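Long-range contacts in latent form of PPO4 Tyrosinase (Agaricus bisporus var. bisporus H97, PDB 4OUA), which catalyses the o-hydroxylation of monophenols and the oxidation of the resulting o-diphenols to o-quinones at a copper site, the initial step of melanin synthesis: residues W412-S417 against L519-Q524; S82-P87 against N228-S233. All coordinates share one frame; numbering follows the deposited sequence.

Contact 1 (W412-S417 against L519-Q524); sequences WTIQAS and LRIRVQ
Q415 and R522 face each other across two antiparallel strands as a hydrogen-bonded pair, and their side chains run side by side on the same face of the sheet. The Q415 amide lies stacked against the R522 guanidinium, the two planes 27° apart, with Q415 CG over one face of that group, offset toward its rim. Q415 reaches this place through a bend at chi2 (-73°), whereas R522 stays extended from CG to NE. Q415 OE1 comes 2.9 Å from R522 NH1, but the angle is too poor for a hydrogen bond; the firmer hold on the guanidinium is R522 NE to N547 OD1 on strand 538-548. R522 NH2 also makes a weak bond to Q524 OE1. Q524, fully extended, lies alongside Q415 with the amide planes 17° apart, and its OE1 comes 3.6 Å from Q415 CG. Long, flat-ended polar chains suit this row because they can layer over one another above the backbone.

The opposite face is apolar. I414 CG2 meets I521 CG2 at 3.9 Å, the two branched chains crossing at a slant, and A416, in a non-hydrogen-bonded pair with I521, sets its small CB against I521 CG1 at 4.1 Å. Near the end of the ladder, W412 CE3 touches V523 CG1 at 4.0 Å, while the indole NE1 is bonded to F489 O.

Backbone bonds join T413 with Q524 and S417 with R520 in both directions. Between Q415 and R522, the bond from Q415 N is weak. The alternation of polar and apolar pairs is that of an amphipathic antiparallel beta ladder, here joining the two central strands of the four-stranded sheet in the C-terminal domain of this latent tyrosinase.

Contact 2 (S82-P87 against N228-S233); sequences SQVLFP and NWEAFS. With NA (sodium ion), chain K.
W229 points its indole at V84 in the central di-copper tyrosinase domain, where a type I turn, Q83 to F86, leads into helix 86-109 and meets the short, weakly bonded helix about 229-233. The chi1 of W229, -171°, swings CG away from the backbone N and carries the indole out to the turn, where NE1 donates to V84 O at 2.7 Å. The oxygen lies almost in the ring plane, and the N-H meets one of its lone pairs. Tryptophan suits the place by joining this donor to a broad apolar ring: V84 CG1 packs on CD1 at 3.6 Å, and the ring of P87 slides past the indole, its CG 3.5 Å from W229 CZ2.

E230, bent at chi2 (-71°), brings OE2 to 3.4 Å from V84 CG1, while its backbone O binds the sodium ion together with G236 O. S233 is small enough to sit between P87 and W229: its CB lies over one face of the indole, offset toward the rim, and 3.7 Å from P87 CG. Its chi1 of 73° turns the hydroxyl back to its own helix, where OG donates a weak bond to W229 O at 2.9 Å.

In the fold
Contact 2 closes along the chain before contact 1 opens; it belongs to the central copper-binding domain, contact 1 to the C-terminal domain. Their centres are 20 Å apart and their nearest atoms about 10 Å, so they do not touch. Contact 2 is the one beside the active site: the side chain of F86 is about 5 Å from a bound copper ion, about 3 Å from that of H90 and about 4 Å from that of H250, ligands of the two coppers. Contact 1 lies away from the coppers, but the side chain of Q415 is about 10 Å from the sodium ion that E230 O of contact 2 binds. S82 OG, hydrogen-bonded to K420 NZ, links segment 82-87 to a residue just beyond strand 407-419.

Contact 1 (W412-S417 against L519-Q524)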
loop_
_atom_site.group_PDB
_atom_site.type_symbol
_atom_site.label_atom_id
_atom_site.label_comp_id
_atom_site.label_asym_id
_atom_site.label_seq_id
_atom_site.Cartn_x
_atom_site.Cartn_y
_atom_site.Cartn_z
ATOM N N TRP B 412 -18.173 -8.539 -11.321
ATOM C CA TRP B 412 -17.369 -8.194 -12.489
ATOM C C TRP B 412 -16.113 -7.414 -12.126
ATOM O O TRP B 412 -16.169 -6.426 -11.394
ATOM C CB TRP B 412 -18.206 -7.391 -13.487
ATOM C CG TRP B 412 -19.436 -8.113 -13.939
ATOM C CD1 TRP B 412 -20.702 -7.958 -13.454
ATOM C CD2 TRP B 412 -19.516 -9.114 -14.961
ATOM N NE1 TRP B 412 -21.566 -8.796 -14.114
ATOM C CE2 TRP B 412 -20.863 -9.516 -15.043
ATOM C CE3 TRP B 412 -18.580 -9.705 -15.814
ATOM C CZ2 TRP B 412 -21.297 -10.487 -15.945
ATOM C CZ3 TRP B 412 -19.012 -10.666 -16.708
ATOM C CH2 TRP B 412 -20.359 -11.047 -16.768
ATOM N N THR B 413 -14.980 -7.866 -12.650
ATOM C CA THR B 413 -13.708 -7.196 -12.427
ATOM C C THR B 413 -12.840 -7.257 -13.678
ATOM O O THR B 413 -12.907 -8.220 -14.442
ATOM C CB THR B 413 -12.935 -7.820 -11.254
ATOM O OG1 THR B 413 -11.818 -6.988 -10.919
ATOM C CG2 THR B 413 -12.432 -9.204 -11.629
ATOM N N ILE B 414 -12.028 -6.227 -13.886
ATOM C CA ILE B 414 -11.091 -6.221 -15.002
ATOM C C ILE B 414 -9.816 -6.957 -14.614
ATOM O O ILE B 414 -8.966 -6.419 -13.905
ATOM C CB ILE B 414 -10.744 -4.793 -15.453
ATOM C CG1 ILE B 414 -11.975 -4.113 -16.053
ATOM C CG2 ILE B 414 -9.612 -4.818 -16.465
ATOM C CD1 ILE B 414 -11.700 -2.735 -16.601
ATOM N N GLN B 415 -9.698 -8.197 -15.073
ATOM C CA GLN B 415 -8.540 -9.022 -14.764
ATOM C C GLN B 415 -7.403 -8.705 -15.728
ATOM O O GLN B 415 -7.579 -8.744 -16.944
ATOM C CB GLN B 415 -8.909 -10.506 -14.830
ATOM C CG GLN B 415 -8.213 -11.380 -13.798
ATOM C CD GLN B 415 -6.747 -11.613 -14.108
ATOM O OE1 GLN B 415 -6.302 -11.437 -15.243
ATOM N NE2 GLN B 415 -5.986 -12.015 -13.096
ATOM N N ALA B 416 -6.237 -8.384 -15.179
ATOM C CA ALA B 416 -5.079 -8.053 -15.999
ATOM C C ALA B 416 -3.821 -8.729 -15.471
ATOM O O ALA B 416 -3.456 -8.563 -14.309
ATOM C CB ALA B 416 -4.885 -6.546 -16.061
ATOM N N SER B 417 -3.165 -9.495 -16.333
ATOM C CA SER B 417 -1.926 -10.164 -15.968
ATOM C C SER B 417 -0.865 -9.901 -17.025
ATOM O O SER B 417 -1.180 -9.669 -18.192
ATOM C CB SER B 417 -2.148 -11.669 -15.799
ATOM O OG SER B 417 -2.485 -12.278 -17.034
ATOM N N LEU B 519 1.185 -8.591 -21.828
ATOM C CA LEU B 519 -0.001 -8.029 -21.189
ATOM C C LEU B 519 -1.262 -8.750 -21.645
ATOM O O LEU B 519 -1.611 -8.728 -22.825
ATOM C CB LEU B 519 -0.117 -6.532 -21.483
ATOM C CG LEU B 519 -1.334 -5.821 -20.883
ATOM C CD1 LEU B 519 -1.452 -6.115 -19.395
ATOM C CD2 LEU B 519 -1.258 -4.319 -21.129
ATOM N N ARG B 520 -1.940 -9.390 -20.700
ATOM C CA ARG B 520 -3.154 -10.136 -21.001
ATOM C C ARG B 520 -4.321 -9.615 -20.170
ATOM O O ARG B 520 -4.481 -9.988 -19.008
ATOM C CB ARG B 520 -2.940 -11.629 -20.743
ATOM C CG ARG B 520 -3.923 -12.529 -21.462
ATOM C CD ARG B 520 -3.799 -12.368 -22.968
ATOM N NE ARG B 520 -2.426 -12.567 -23.427
ATOM C CZ ARG B 520 -2.040 -12.466 -24.695
ATOM N NH1 ARG B 520 -2.923 -12.168 -25.638
ATOM N NH2 ARG B 520 -0.769 -12.663 -25.019
ATOM N N ILE B 521 -5.131 -8.747 -20.767
ATOM C CA ILE B 521 -6.265 -8.158 -20.065
ATOM C C ILE B 521 -7.570 -8.830 -20.475
ATOM O O ILE B 521 -7.671 -9.406 -21.557
ATOM C CB ILE B 521 -6.366 -6.642 -20.326
ATOM C CG1 ILE B 521 -5.020 -5.964 -20.068
ATOM C CG2 ILE B 521 -7.450 -6.017 -19.458
ATOM C CD1 ILE B 521 -5.034 -4.472 -20.313
ATOM N N ARG B 522 -8.568 -8.756 -19.600
ATOM C CA ARG B 522 -9.863 -9.365 -19.862
ATOM C C ARG B 522 -10.866 -8.981 -18.780
ATOM O O ARG B 522 -10.484 -8.613 -17.671
ATOM C CB ARG B 522 -9.733 -10.889 -19.943
ATOM C CG ARG B 522 -9.411 -11.561 -18.616
ATOM C CD ARG B 522 -9.183 -13.054 -18.792
ATOM N NE ARG B 522 -9.264 -13.781 -17.527
ATOM C CZ ARG B 522 -8.226 -14.020 -16.729
ATOM N NH1 ARG B 522 -7.016 -13.588 -17.061
ATOM N NH2 ARG B 522 -8.401 -14.690 -15.597
ATOM N N VAL B 523 -12.149 -9.063 -19.111
ATOM C CA VAL B 523 -13.206 -8.811 -18.140
ATOM C C VAL B 523 -13.730 -10.127 -17.580
ATOM O O VAL B 523 -14.381 -10.896 -18.285
ATOM C CB VAL B 523 -14.369 -8.017 -18.760
ATOM C CG1 VAL B 523 -15.555 -7.988 -17.811
ATOM C CG2 VAL B 523 -13.921 -6.608 -19.107
ATOM N N GLN B 524 -13.444 -10.385 -16.308
ATOM C CA GLN B 524 -13.829 -11.646 -15.686
ATOM C C GLN B 524 -15.015 -11.485 -14.739
ATOM O O GLN B 524 -14.957 -10.716 -13.779
ATOM C CB GLN B 524 -12.640 -12.249 -14.933
ATOM C CG GLN B 524 -12.964 -13.531 -14.181
ATOM C CD GLN B 524 -11.741 -14.156 -13.541
ATOM O OE1 GLN B 524 -10.631 -14.057 -14.067
ATOM N NE2 GLN B 524 -11.935 -14.802 -12.396
#

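Contact 2 (S82-P87 against N228-S233)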
loop_
_atom_site.group_PDB
_atom_site.type_symbol
_atom_site.label_atom_id
_atom_site.label_comp_id
_atom_site.label_asym_id
_atom_site.label_seq_id
_atom_site.Cartn_x
_atom_site.Cartn_y
_atom_site.Cartn_z
ATOM N N SER B 82 7.020 -8.888 -4.264
ATOM C CA SER B 82 6.590 -9.967 -5.151
ATOM C C SER B 82 6.838 -11.343 -4.538
ATOM O O SER B 82 7.138 -12.299 -5.251
ATOM C CB SER B 82 7.298 -9.865 -6.505
ATOM O OG SER B 82 7.091 -8.595 -7.098
ATOM N N GLN B 83 6.710 -11.439 -3.219
ATOM C CA GLN B 83 6.921 -12.705 -2.525
ATOM C C GLN B 83 6.112 -12.783 -1.232
ATOM O O GLN B 83 5.403 -11.843 -0.877
ATOM C CB GLN B 83 8.407 -12.905 -2.237
ATOM C CG GLN B 83 9.006 -11.859 -1.321
ATOM C CD GLN B 83 10.514 -11.804 -1.424
ATOM O OE1 GLN B 83 11.063 -11.619 -2.511
ATOM N NE2 GLN B 83 11.193 -11.974 -0.297
ATOM N N VAL B 84 6.228 -13.906 -0.529
ATOM C CA VAL B 84 5.404 -14.164 0.651
ATOM C C VAL B 84 5.831 -13.370 1.885
ATOM O O VAL B 84 5.043 -13.193 2.817
ATOM C CB VAL B 84 5.408 -15.663 1.015
ATOM C CG1 VAL B 84 4.663 -16.464 -0.037
ATOM C CG2 VAL B 84 6.834 -16.169 1.172
ATOM N N LEU B 85 7.073 -12.892 1.896
ATOM C CA LEU B 85 7.592 -12.167 3.054
ATOM C C LEU B 85 7.267 -10.676 3.007
ATOM O O LEU B 85 7.657 -9.928 3.902
ATOM C CB LEU B 85 9.107 -12.353 3.166
ATOM C CG LEU B 85 9.628 -13.762 3.445
ATOM C CD1 LEU B 85 11.135 -13.727 3.638
ATOM C CD2 LEU B 85 8.934 -14.373 4.655
ATOM N N PHE B 86 6.558 -10.254 1.964
ATOM C CA PHE B 86 6.237 -8.841 1.770
ATOM C C PHE B 86 5.532 -8.213 2.970
ATOM O O PHE B 86 5.992 -7.201 3.498
ATOM C CB PHE B 86 5.372 -8.655 0.520
ATOM C CG PHE B 86 4.830 -7.258 0.362
ATOM C CD1 PHE B 86 5.614 -6.252 -0.180
ATOM C CD2 PHE B 86 3.538 -6.951 0.757
ATOM C CE1 PHE B 86 5.119 -4.967 -0.323
ATOM C CE2 PHE B 86 3.038 -5.669 0.616
ATOM C CZ PHE B 86 3.830 -4.677 0.075
ATOM N N PRO B 87 4.408 -8.806 3.403
ATOM C CA PRO B 87 3.631 -8.226 4.503
ATOM C C PRO B 87 4.409 -8.150 5.815
ATOM O O PRO B 87 4.355 -7.128 6.496
ATOM C CB PRO B 87 2.440 -9.185 4.638
ATOM C CG PRO B 87 2.360 -9.888 3.330
ATOM C CD PRO B 87 3.772 -10.019 2.864
ATOM N N ASN B 228 -6.161 -17.107 1.260
ATOM C CA ASN B 228 -4.862 -17.746 1.443
ATOM C C ASN B 228 -3.723 -16.743 1.304
ATOM O O ASN B 228 -3.907 -15.650 0.769
ATOM C CB ASN B 228 -4.681 -18.900 0.451
ATOM C CG ASN B 228 -4.635 -18.432 -0.989
ATOM O OD1 ASN B 228 -3.580 -18.047 -1.495
ATOM N ND2 ASN B 228 -5.779 -18.472 -1.662
ATOM N N TRP B 229 -2.543 -17.118 1.788
ATOM C CA TRP B 229 -1.415 -16.196 1.851
ATOM C C TRP B 229 -0.920 -15.753 0.476
ATOM O O TRP B 229 -0.587 -14.585 0.282
ATOM C CB TRP B 229 -0.259 -16.826 2.632
ATOM C CG TRP B 229 0.845 -15.861 2.925
ATOM C CD1 TRP B 229 2.036 -15.753 2.268
ATOM C CD2 TRP B 229 0.855 -14.853 3.942
ATOM N NE1 TRP B 229 2.791 -14.745 2.819
ATOM C CE2 TRP B 229 2.088 -14.176 3.848
ATOM C CE3 TRP B 229 -0.059 -14.459 4.926
ATOM C CZ2 TRP B 229 2.432 -13.128 4.700
ATOM C CZ3 TRP B 229 0.284 -13.417 5.771
ATOM C CH2 TRP B 229 1.518 -12.763 5.652
ATOM N N GLU B 230 -0.870 -16.682 -0.474
ATOM C CA GLU B 230 -0.347 -16.385 -1.806
ATOM C C GLU B 230 -1.182 -15.338 -2.541
ATOM O O GLU B 230 -0.650 -14.529 -3.302
ATOM C CB GLU B 230 -0.265 -17.665 -2.644
ATOM C CG GLU B 230 0.968 -18.514 -2.369
ATOM C CD GLU B 230 2.245 -17.877 -2.889
ATOM O OE1 GLU B 230 2.154 -16.869 -3.624
ATOM O OE2 GLU B 230 3.340 -18.385 -2.563
ATOM N N ALA B 231 -2.490 -15.357 -2.307
ATOM C CA ALA B 231 -3.402 -14.443 -2.985
ATOM C C ALA B 231 -3.431 -13.073 -2.317
ATOM O O ALA B 231 -3.836 -12.082 -2.927
ATOM C CB ALA B 231 -4.800 -15.035 -3.030
ATOM N N PHE B 232 -2.994 -13.025 -1.062
ATOM C CA PHE B 232 -3.072 -11.808 -0.262
ATOM C C PHE B 232 -1.726 -11.105 -0.108
ATOM O O PHE B 232 -1.668 -9.883 0.027
ATOM C CB PHE B 232 -3.642 -12.129 1.124
ATOM C CG PHE B 232 -3.519 -11.000 2.109
ATOM C CD1 PHE B 232 -4.474 -10.000 2.161
ATOM C CD2 PHE B 232 -2.447 -10.940 2.986
ATOM C CE1 PHE B 232 -4.361 -8.961 3.066
ATOM C CE2 PHE B 232 -2.331 -9.904 3.893
ATOM C CZ PHE B 232 -3.289 -8.914 3.934
ATOM N N SER B 233 -0.644 -11.876 -0.135
ATOM C CA SER B 233 0.665 -11.345 0.224
ATOM C C SER B 233 1.394 -10.619 -0.908
ATOM O O SER B 233 1.983 -9.566 -0.678
ATOM C CB SER B 233 1.558 -12.470 0.754
ATOM O OG SER B 233 1.986 -13.317 -0.297
HETATM NA NA NA K . -0.146 -13.693 -5.521
#